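Local atomic coordinates of glutathione-specific gamma-glutamylcyclotransferase (Saccharomyces cerevisiae S288c, PDB entry 5HWK), a protein that cleaves glutathione into 5-oxo-L-proline and a Cys-Gly dipeptide, acting on glutathione but not on other gamma-glutamyl peptides. Residues H33-R38 with H122-H127; G94-I99 with L156-Y161; E174-T179 with D218-A223. One frame throughout, in Å; residues are numbered along the deposited sequence.

Contact 1: H33-R38 with H122-H127; sequences HGFARR and HEVEVH
His33 and His127 face each other at the end of an antiparallel strand pair, their CA atoms 5.5 Å apart. His33 N donates to His127 O at 3.0 Å. The companion bond of this pair is replaced by a water, which gives a hydrogen to His33 O at 2.8 Å and accepts from His127 N at 2.9 Å, so the ladder is wedged open on one side. The two imidazoles run alongside in an offset (parallel-displaced) stack, centroids 4.5 Å apart and planes at 20°; His127 CG stands anti to the backbone N (chi1 177°), whereas His33 CG lies beside its N (chi1 -72°). His127 ND1 sits over the rim of one face of the His33 ring, 3.6 Å from its CD2, while His127 O lies at the ring's edge in its plane. Asp88 fixes both rings: its OD1 bonds His127 ND1 and its O bonds His33 ND1. His33 NE2 hydrogen-bonds Glu129 OE1; with acceptors at both ring nitrogens, His33 may well be positively charged. Farther along, Val126 CG2 touches His33 O at 3.4 Å, and Phe35 CZ meets Val124 CG2 at 4.3 Å near the phenyl plane. Beyond Gly34 the chain leaves the six-strand sheet for strand 35-40 of a second, smaller sheet. Phe35 fills the angle between them, packing on Leu59 and Pro61 of strand 54-61 and on Ile162 of strand 154-163.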
loop_
_atom_site.group_PDB
_atom_site.type_symbol
_atom_site.label_atom_id
_atom_site.label_comp_id
_atom_site.label_asym_id
_atom_site.label_seq_id
_atom_site.Cartn_x
_atom_site.Cartn_y
_atom_site.Cartn_z
ATOM N N HIS A 33 2.182 9.573 -3.180
ATOM C CA HIS A 33 2.751 10.431 -2.153
ATOM C C HIS A 33 1.813 10.538 -0.968
ATOM O O HIS A 33 0.595 10.400 -1.107
ATOM C CB HIS A 33 2.993 11.820 -2.728
ATOM C CG HIS A 33 4.132 11.862 -3.683
ATOM N ND1 HIS A 33 5.396 12.262 -3.317
ATOM C CD2 HIS A 33 4.200 11.544 -4.998
ATOM C CE1 HIS A 33 6.193 12.206 -4.371
ATOM N NE2 HIS A 33 5.492 11.768 -5.401
ATOM N N GLY A 34 2.395 10.735 0.218
ATOM C CA GLY A 34 1.623 11.042 1.394
ATOM C C GLY A 34 1.369 9.875 2.335
ATOM O O GLY A 34 0.709 10.075 3.366
ATOM N N PHE A 35 1.848 8.661 2.017
ATOM C CA PHE A 35 1.600 7.459 2.811
ATOM C C PHE A 35 2.880 6.648 2.847
ATOM O O PHE A 35 3.664 6.656 1.890
ATOM C CB PHE A 35 0.508 6.606 2.150
ATOM C CG PHE A 35 -0.865 7.250 2.139
ATOM C CD1 PHE A 35 -1.269 8.103 1.103
ATOM C CD2 PHE A 35 -1.758 7.009 3.184
ATOM C CE1 PHE A 35 -2.522 8.686 1.127
ATOM C CE2 PHE A 35 -3.022 7.611 3.202
ATOM C CZ PHE A 35 -3.402 8.431 2.179
ATOM N N ALA A 36 3.084 5.927 3.944
ATOM C CA ALA A 36 4.102 4.890 4.009
ATOM C C ALA A 36 3.401 3.537 4.077
ATOM O O ALA A 36 2.405 3.383 4.785
ATOM C CB ALA A 36 4.904 5.027 5.309
ATOM N N ARG A 37 3.959 2.529 3.415
ATOM C CA ARG A 37 3.392 1.175 3.463
ATOM C C ARG A 37 4.202 0.329 4.453
ATOM O O ARG A 37 5.434 0.336 4.398
ATOM C CB ARG A 37 3.439 0.514 2.090
ATOM C CG ARG A 37 3.048 -0.964 2.082
ATOM C CD ARG A 37 3.012 -1.569 0.695
ATOM N NE ARG A 37 4.251 -1.294 0.009
ATOM C CZ ARG A 37 4.316 -0.934 -1.268
ATOM N NH1 ARG A 37 3.227 -1.011 -2.053
ATOM N NH2 ARG A 37 5.467 -0.532 -1.790
ATOM N N ARG A 38 3.513 -0.327 5.388
ATOM C CA ARG A 38 4.196 -1.142 6.387
ATOM C C ARG A 38 3.408 -2.427 6.562
ATOM O O ARG A 38 2.183 -2.453 6.437
ATOM C CB ARG A 38 4.262 -0.408 7.757
ATOM C CG ARG A 38 5.219 0.796 7.809
ATOM C CD ARG A 38 6.649 0.338 7.652
ATOM N NE ARG A 38 7.656 1.390 7.749
ATOM C CZ ARG A 38 8.115 2.102 6.722
ATOM N NH1 ARG A 38 7.591 1.950 5.500
ATOM N NH2 ARG A 38 9.084 2.994 6.930
ATOM N N HIS A 122 -11.607 4.302 2.381
ATOM C CA HIS A 122 -11.416 5.735 2.508
ATOM C C HIS A 122 -11.353 6.371 1.131
ATOM O O HIS A 122 -10.943 5.766 0.155
ATOM C CB HIS A 122 -10.154 6.061 3.251
ATOM C CG HIS A 122 -10.142 5.510 4.637
ATOM N ND1 HIS A 122 -10.459 6.272 5.738
ATOM C CD2 HIS A 122 -9.931 4.255 5.091
ATOM C CE1 HIS A 122 -10.380 5.524 6.823
ATOM N NE2 HIS A 122 -10.079 4.293 6.454
ATOM N N GLU A 123 -11.810 7.618 1.051
ATOM C CA GLU A 123 -11.668 8.394 -0.159
ATOM C C GLU A 123 -10.710 9.537 0.135
ATOM O O GLU A 123 -10.901 10.284 1.124
ATOM C CB GLU A 123 -13.032 8.951 -0.579
ATOM C CG GLU A 123 -13.890 7.997 -1.391
ATOM C CD GLU A 123 -14.293 6.716 -0.673
ATOM O OE1 GLU A 123 -14.789 6.769 0.479
ATOM O OE2 GLU A 123 -14.104 5.625 -1.269
ATOM N N VAL A 124 -9.685 9.674 -0.701
ATOM C CA VAL A 124 -8.605 10.608 -0.449
ATOM C C VAL A 124 -8.152 11.221 -1.757
ATOM O O VAL A 124 -8.206 10.588 -2.801
ATOM C CB VAL A 124 -7.443 9.983 0.340
ATOM C CG1 VAL A 124 -6.762 8.873 -0.467
ATOM C CG2 VAL A 124 -6.481 11.067 0.798
ATOM N N GLU A 125 -7.731 12.474 -1.696
ATOM C CA GLU A 125 -7.108 13.138 -2.839
ATOM C C GLU A 125 -5.606 12.913 -2.748
ATOM O O GLU A 125 -4.997 13.249 -1.729
ATOM C CB GLU A 125 -7.395 14.644 -2.801
ATOM C CG GLU A 125 -8.779 15.016 -3.311
ATOM C CD GLU A 125 -9.092 16.512 -3.183
ATOM O OE1 GLU A 125 -8.422 17.205 -2.409
ATOM O OE2 GLU A 125 -10.016 17.002 -3.855
ATOM N N VAL A 126 -5.003 12.317 -3.779
ATOM C CA VAL A 126 -3.605 11.922 -3.700
ATOM C C VAL A 126 -2.773 12.480 -4.848
ATOM O O VAL A 126 -3.221 12.545 -5.999
ATOM C CB VAL A 126 -3.455 10.389 -3.587
ATOM C CG1 VAL A 126 -3.951 9.697 -4.811
ATOM C CG2 VAL A 126 -2.031 10.035 -3.303
ATOM N N HIS A 127 -1.560 12.911 -4.515
ATOM C CA HIS A 127 -0.553 13.288 -5.498
ATOM C C HIS A 127 0.171 12.035 -5.996
ATOM O O HIS A 127 0.850 11.342 -5.219
ATOM C CB HIS A 127 0.445 14.264 -4.884
ATOM C CG HIS A 127 1.553 14.647 -5.811
ATOM N ND1 HIS A 127 2.836 14.901 -5.377
ATOM C CD2 HIS A 127 1.569 14.813 -7.155
ATOM C CE1 HIS A 127 3.595 15.207 -6.415
ATOM N NE2 HIS A 127 2.850 15.165 -7.506
HETATM O O HOH W 1 -0.528 12.836 -1.789
#

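Contact 2: G94-I99 with L156-Y161; sequences GVVYYI and LLTSVY. With BEZ (benzoic acid), chain C.
Tyr97 OH is gripped by two partners, Leu16 O and Arg27 NE, which anchor strand 91-99 right beside Val96, the residue that meets Leu156 and Thr158 across the contact. Val96 and Leu156 meet tip to tip, CG2 of the valine 4.2 Å from CD2 of the leucine. The same Val96 CG2 lies 4.2 Å from Thr158 CG2, so one methyl bridges two side chains on the same face of strand 154-163, two residues apart. A chi1 of 72° places Val96 CG1 between the backbone N and the carbonyl carbon and leaves CG2 anti to the N, facing the other strand. Thr158 divides its branches: CG2 enters the apolar cluster, and OG1 hydrogen-bonds Val124 O on the adjacent strand, which satisfies this buried hydroxyl. The backbones themselves stay well apart, with Val96 CA and Thr158 CA 8.2 Å from each other. Leu11 touches both Val96 and Thr158, and Leu128 touches both Val96 and Leu156, so strands 8-12 and 119-129 pack against the cluster as well. Farther along strand 154-163, Tyr161 lines the benzoic acid site: its CB is 3.6 Å from ligand C3 and its O is 3.5 Å from ligand C2. Tyr161 O also bonds Tyr13 OH, and the backbone N atoms of Tyr13, Gly14 and Leu16 hydrogen-bond the ligand. Side chains meeting across strands that are not sheet neighbours fit the strongly curled, barrel-like sheet of the gamma-glutamylcyclotransferase fold, with Tyr161 contributing to the benzoic acid pocket.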
loop_
_atom_site.group_PDB
_atom_site.type_symbol
_atom_site.label_atom_id
_atom_site.label_comp_id
_atom_site.label_asym_id
_atom_site.label_seq_id
_atom_site.Cartn_x
_atom_site.Cartn_y
_atom_site.Cartn_z
ATOM N N GLY A 94 2.998 1.798 -5.984
ATOM C CA GLY A 94 1.811 0.970 -6.124
ATOM C C GLY A 94 1.203 1.171 -7.508
ATOM O O GLY A 94 1.913 1.401 -8.488
ATOM N N VAL A 95 -0.118 1.038 -7.603
ATOM C CA VAL A 95 -0.835 1.285 -8.848
ATOM C C VAL A 95 -2.112 2.042 -8.525
ATOM O O VAL A 95 -2.530 2.168 -7.374
ATOM C CB VAL A 95 -1.193 -0.007 -9.632
ATOM C CG1 VAL A 95 0.047 -0.775 -10.050
ATOM C CG2 VAL A 95 -2.166 -0.887 -8.846
ATOM N N VAL A 96 -2.751 2.523 -9.576
ATOM C CA VAL A 96 -4.093 3.070 -9.485
ATOM C C VAL A 96 -4.922 2.508 -10.636
ATOM O O VAL A 96 -4.465 2.470 -11.788
ATOM C CB VAL A 96 -4.094 4.600 -9.346
ATOM C CG1 VAL A 96 -3.707 5.258 -10.621
ATOM C CG2 VAL A 96 -5.469 5.081 -8.882
ATOM N N TYR A 97 -6.108 2.010 -10.306
ATOM C CA TYR A 97 -7.026 1.411 -11.266
ATOM C C TYR A 97 -8.187 2.346 -11.477
ATOM O O TYR A 97 -8.623 3.019 -10.553
ATOM C CB TYR A 97 -7.633 0.137 -10.653
ATOM C CG TYR A 97 -6.651 -0.992 -10.530
ATOM C CD1 TYR A 97 -6.315 -1.743 -11.652
ATOM C CD2 TYR A 97 -6.032 -1.316 -9.312
ATOM C CE1 TYR A 97 -5.425 -2.766 -11.581
ATOM C CE2 TYR A 97 -5.114 -2.364 -9.229
ATOM C CZ TYR A 97 -4.841 -3.085 -10.370
ATOM O OH TYR A 97 -3.936 -4.110 -10.317
ATOM N N TYR A 98 -8.721 2.358 -12.694
ATOM C CA TYR A 98 -9.998 3.027 -12.920
ATOM C C TYR A 98 -11.080 1.985 -13.113
ATOM O O TYR A 98 -10.928 1.050 -13.917
ATOM C CB TYR A 98 -9.962 3.887 -14.180
ATOM C CG TYR A 98 -11.273 4.642 -14.436
ATOM C CD1 TYR A 98 -11.652 5.715 -13.635
ATOM C CD2 TYR A 98 -12.158 4.226 -15.429
ATOM C CE1 TYR A 98 -12.828 6.399 -13.852
ATOM C CE2 TYR A 98 -13.332 4.932 -15.679
ATOM C CZ TYR A 98 -13.648 6.003 -14.887
ATOM O OH TYR A 98 -14.820 6.696 -15.073
ATOM N N ILE A 99 -12.171 2.162 -12.394
ATOM C CA ILE A 99 -13.343 1.295 -12.449
ATOM C C ILE A 99 -14.476 2.113 -13.050
ATOM O O ILE A 99 -14.882 3.116 -12.460
ATOM C CB ILE A 99 -13.727 0.775 -11.049
ATOM C CG1 ILE A 99 -12.509 0.239 -10.263
ATOM C CG2 ILE A 99 -14.891 -0.222 -11.148
ATOM C CD1 ILE A 99 -11.790 -0.888 -10.921
ATOM N N LEU A 156 -5.399 13.405 -7.557
ATOM C CA LEU A 156 -6.452 12.516 -8.036
ATOM C C LEU A 156 -7.302 12.095 -6.841
ATOM O O LEU A 156 -6.747 11.633 -5.822
ATOM C CB LEU A 156 -5.823 11.290 -8.729
ATOM C CG LEU A 156 -6.766 10.371 -9.493
ATOM C CD1 LEU A 156 -7.383 11.119 -10.700
ATOM C CD2 LEU A 156 -6.046 9.097 -9.967
ATOM N N LEU A 157 -8.637 12.208 -6.951
ATOM C CA LEU A 157 -9.555 11.635 -5.958
ATOM C C LEU A 157 -9.597 10.108 -6.134
ATOM O O LEU A 157 -9.915 9.607 -7.226
ATOM C CB LEU A 157 -10.958 12.245 -6.052
ATOM C CG LEU A 157 -11.992 11.601 -5.122
ATOM C CD1 LEU A 157 -11.622 11.806 -3.646
ATOM C CD2 LEU A 157 -13.407 12.096 -5.387
ATOM N N THR A 158 -9.241 9.374 -5.071
ATOM C CA THR A 158 -9.109 7.918 -5.136
ATOM C C THR A 158 -9.745 7.277 -3.913
ATOM O O THR A 158 -9.838 7.875 -2.849
ATOM C CB THR A 158 -7.628 7.462 -5.174
ATOM O OG1 THR A 158 -6.974 7.769 -3.925
ATOM C CG2 THR A 158 -6.861 8.082 -6.293
ATOM N N SER A 159 -10.164 6.032 -4.078
ATOM C CA SER A 159 -10.580 5.186 -2.975
ATOM C C SER A 159 -9.444 4.245 -2.631
ATOM O O SER A 159 -8.675 3.853 -3.502
ATOM C CB SER A 159 -11.811 4.364 -3.366
ATOM O OG SER A 159 -12.943 5.223 -3.503
ATOM N N VAL A 160 -9.310 3.945 -1.347
ATOM C CA VAL A 160 -8.239 3.050 -0.897
ATOM C C VAL A 160 -8.738 2.330 0.339
ATOM O O VAL A 160 -9.433 2.901 1.166
ATOM C CB VAL A 160 -6.973 3.911 -0.624
ATOM C CG1 VAL A 160 -7.226 4.961 0.478
ATOM C CG2 VAL A 160 -5.740 3.031 -0.267
ATOM N N TYR A 161 -8.329 1.060 0.506
ATOM C CA TYR A 161 -8.611 0.302 1.734
ATOM C C TYR A 161 -7.398 0.345 2.635
ATOM O O TYR A 161 -6.304 -0.016 2.203
ATOM C CB TYR A 161 -8.924 -1.157 1.383
ATOM C CG TYR A 161 -10.339 -1.422 0.956
ATOM C CD1 TYR A 161 -11.380 -1.468 1.895
ATOM C CD2 TYR A 161 -10.667 -1.542 -0.395
ATOM C CE1 TYR A 161 -12.694 -1.750 1.507
ATOM C CE2 TYR A 161 -11.974 -1.814 -0.791
ATOM C CZ TYR A 161 -12.994 -1.861 0.167
ATOM O OH TYR A 161 -14.287 -2.172 -0.170
HETATM C C BEZ C . -4.420 -3.076 -1.694
HETATM O O1 BEZ C . -3.788 -3.691 -2.508
HETATM O O2 BEZ C . -4.364 -1.843 -1.765
HETATM C C1 BEZ C . -5.161 -3.770 -0.595
HETATM C C2 BEZ C . -5.653 -2.995 0.437
HETATM C C3 BEZ C . -6.295 -3.606 1.522
HETATM C C4 BEZ C . -6.519 -4.972 1.525
HETATM C C5 BEZ C . -6.059 -5.727 0.459
HETATM C C6 BEZ C . -5.369 -5.158 -0.607
#

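Contact 3: E174-T179 with D218-A223; sequences ETVDET and DHYLTA
Val176 and Tyr220 form the centre of a buried helix-helix contact between the first turns of helices 176-185 and 219-232, beside the three-stranded sheet that contains strand 35-40. The two side chains pass one another antiparallel, and Val176 CG2 comes obliquely to Tyr220 CE1 at 3.8 Å. The other methyl, CG1, rests 3.7 Å from Ala223 O, so one branch of the valine meets the ring and the other the backbone of Ala223. Tyr220 has CG anti to its amide nitrogen (chi1 164°), which carries the ring across to the opposite helix. There its OH meets a water at 2.7 Å, in the plane of the ring. The same water donates to Thr179 OG1 at 2.7 Å and, by a longer bond, to Glu174 O, tying the phenol to the start of the partner helix. Thr175 and Glu178 form a capping box at that start: Glu178 N donates to Thr175 OG1 at 3.1 Å, and Thr175 N returns a bond to Glu178 OE1 at 3.0 Å. Asp218 is the N-cap of the second helix, with OD1 accepting from Leu221 N, while its O accepts from both the N and the OG1 of Thr222. Thr179 OG1 donates a hydrogen bond to Glu174 OE1 at 2.7 Å, on the anti side of the carboxylate, and Arg55 NE forms a salt bridge to the same oxygen. Tyr78 of helix 69-78 packs on Val176 and Ala223. Tyr220 OH is bonded also by Phe39 N, and its ring makes a cation-pi pair with Arg38.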
loop_
_atom_site.group_PDB
_atom_site.type_symbol
_atom_site.label_atom_id
_atom_site.label_comp_id
_atom_site.label_asym_id
_atom_site.label_seq_id
_atom_site.Cartn_x
_atom_site.Cartn_y
_atom_site.Cartn_z
ATOM N N GLU A 174 6.206 -1.857 14.626
ATOM C CA GLU A 174 6.960 -3.065 14.837
ATOM C C GLU A 174 8.253 -2.912 14.062
ATOM O O GLU A 174 8.241 -2.334 12.972
ATOM C CB GLU A 174 6.121 -4.197 14.258
ATOM C CG GLU A 174 6.385 -5.542 14.814
ATOM C CD GLU A 174 5.347 -6.596 14.433
ATOM O OE1 GLU A 174 5.208 -6.853 13.234
ATOM O OE2 GLU A 174 4.715 -7.184 15.326
ATOM N N THR A 175 9.365 -3.399 14.618
ATOM C CA THR A 175 10.628 -3.357 13.891
ATOM C C THR A 175 10.638 -4.413 12.785
ATOM O O THR A 175 9.862 -5.381 12.791
ATOM C CB THR A 175 11.806 -3.650 14.814
ATOM O OG1 THR A 175 11.724 -5.020 15.201
ATOM C CG2 THR A 175 11.788 -2.754 16.071
ATOM N N VAL A 176 11.517 -4.213 11.800
ATOM C CA VAL A 176 11.658 -5.208 10.733
ATOM C C VAL A 176 11.983 -6.585 11.307
ATOM O O VAL A 176 11.438 -7.608 10.853
ATOM C CB VAL A 176 12.713 -4.740 9.722
ATOM C CG1 VAL A 176 13.293 -5.891 8.966
ATOM C CG2 VAL A 176 12.074 -3.751 8.766
ATOM N N ASP A 177 12.825 -6.646 12.350
ATOM C CA ASP A 177 13.156 -7.949 12.933
ATOM C C ASP A 177 11.903 -8.631 13.492
ATOM O O ASP A 177 11.670 -9.829 13.262
ATOM C CB ASP A 177 14.206 -7.790 14.028
ATOM C CG ASP A 177 14.739 -9.108 14.500
ATOM O OD1 ASP A 177 15.345 -9.810 13.661
ATOM O OD2 ASP A 177 14.558 -9.443 15.695
ATOM N N GLU A 178 11.109 -7.891 14.281
ATOM C CA GLU A 178 9.860 -8.429 14.826
ATOM C C GLU A 178 8.911 -8.895 13.732
ATOM O O GLU A 178 8.359 -10.008 13.811
ATOM C CB GLU A 178 9.178 -7.395 15.748
ATOM C CG GLU A 178 9.899 -7.115 17.087
ATOM C CD GLU A 178 9.588 -5.730 17.768
ATOM O OE1 GLU A 178 8.926 -4.797 17.194
ATOM O OE2 GLU A 178 10.048 -5.576 18.927
ATOM N N THR A 179 8.682 -8.044 12.711
ATOM C CA THR A 179 7.758 -8.421 11.652
ATOM C C THR A 179 8.287 -9.625 10.887
ATOM O O THR A 179 7.533 -10.551 10.559
ATOM C CB THR A 179 7.560 -7.245 10.706
ATOM O OG1 THR A 179 7.111 -6.112 11.482
ATOM C CG2 THR A 179 6.526 -7.528 9.633
ATOM N N ASP A 218 11.752 0.533 -2.604
ATOM C CA ASP A 218 11.172 0.550 -1.271
ATOM C C ASP A 218 12.188 -0.062 -0.298
ATOM O O ASP A 218 12.299 -1.282 -0.196
ATOM C CB ASP A 218 9.843 -0.201 -1.270
ATOM C CG ASP A 218 9.077 -0.055 0.056
ATOM O OD1 ASP A 218 9.717 0.035 1.126
ATOM O OD2 ASP A 218 7.825 -0.050 0.028
ATOM N N HIS A 219 12.911 0.796 0.435
ATOM C CA HIS A 219 13.967 0.338 1.339
ATOM C C HIS A 219 13.422 -0.468 2.506
ATOM O O HIS A 219 14.089 -1.400 2.994
ATOM C CB HIS A 219 14.763 1.537 1.850
ATOM C CG HIS A 219 15.458 2.287 0.760
ATOM N ND1 HIS A 219 16.466 1.725 0.011
ATOM C CD2 HIS A 219 15.278 3.539 0.276
ATOM C CE1 HIS A 219 16.892 2.605 -0.878
ATOM N NE2 HIS A 219 16.182 3.712 -0.742
ATOM N N TYR A 220 12.229 -0.127 2.984
ATOM C CA TYR A 220 11.612 -0.925 4.046
ATOM C C TYR A 220 11.336 -2.344 3.557
ATOM O O TYR A 220 11.692 -3.319 4.225
ATOM C CB TYR A 220 10.319 -0.266 4.500
ATOM C CG TYR A 220 9.427 -1.170 5.305
ATOM C CD1 TYR A 220 9.674 -1.382 6.672
ATOM C CD2 TYR A 220 8.362 -1.873 4.719
ATOM C CE1 TYR A 220 8.883 -2.251 7.418
ATOM C CE2 TYR A 220 7.581 -2.697 5.466
ATOM C CZ TYR A 220 7.828 -2.878 6.819
ATOM O OH TYR A 220 6.987 -3.673 7.542
ATOM N N LEU A 221 10.721 -2.473 2.377
ATOM C CA LEU A 221 10.380 -3.798 1.888
ATOM C C LEU A 221 11.645 -4.603 1.598
ATOM O O LEU A 221 11.696 -5.808 1.858
ATOM C CB LEU A 221 9.547 -3.683 0.621
ATOM C CG LEU A 221 8.473 -4.727 0.428
ATOM C CD1 LEU A 221 7.547 -4.733 1.682
ATOM C CD2 LEU A 221 7.728 -4.395 -0.847
ATOM N N THR A 222 12.694 -3.943 1.102
ATOM C CA THR A 222 13.959 -4.639 0.874
ATOM C C THR A 222 14.562 -5.163 2.178
ATOM O O THR A 222 15.030 -6.301 2.234
ATOM C CB THR A 222 14.935 -3.700 0.198
ATOM O OG1 THR A 222 14.434 -3.415 -1.101
ATOM C CG2 THR A 222 16.269 -4.395 0.035
ATOM N N ALA A 223 14.538 -4.357 3.244
ATOM C CA ALA A 223 15.072 -4.795 4.528
ATOM C C ALA A 223 14.197 -5.897 5.116
ATOM O O ALA A 223 14.705 -6.883 5.664
ATOM C CB ALA A 223 15.147 -3.615 5.489
HETATM O O HOH W 2 7.862 -3.894 10.097
#

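Overall arrangement
Contacts 1 and 2 have centres 10 Å apart and share a sheet in which strands 119-129 and 154-163 are neighbours; Val126 CG1 packs on Thr158 CG2 at 3.6 Å. Both of these side chains come within about 4 Å of that of Leu11, a substrate-binding residue by similarity, and contact 2 itself reaches the benzoic acid through Tyr161. Contact 3 lies farther off, its centre 19 Å from contact 1 and 25 Å from contact 2, on the opposite side of the chain's centre from contact 2. Segment 33-38 joins the two regions: Arg37 NH2 makes a salt bridge to Asp218 OD2 at 3.0 Å, and Arg37 NH1 bonds Tyr13 O at the pocket.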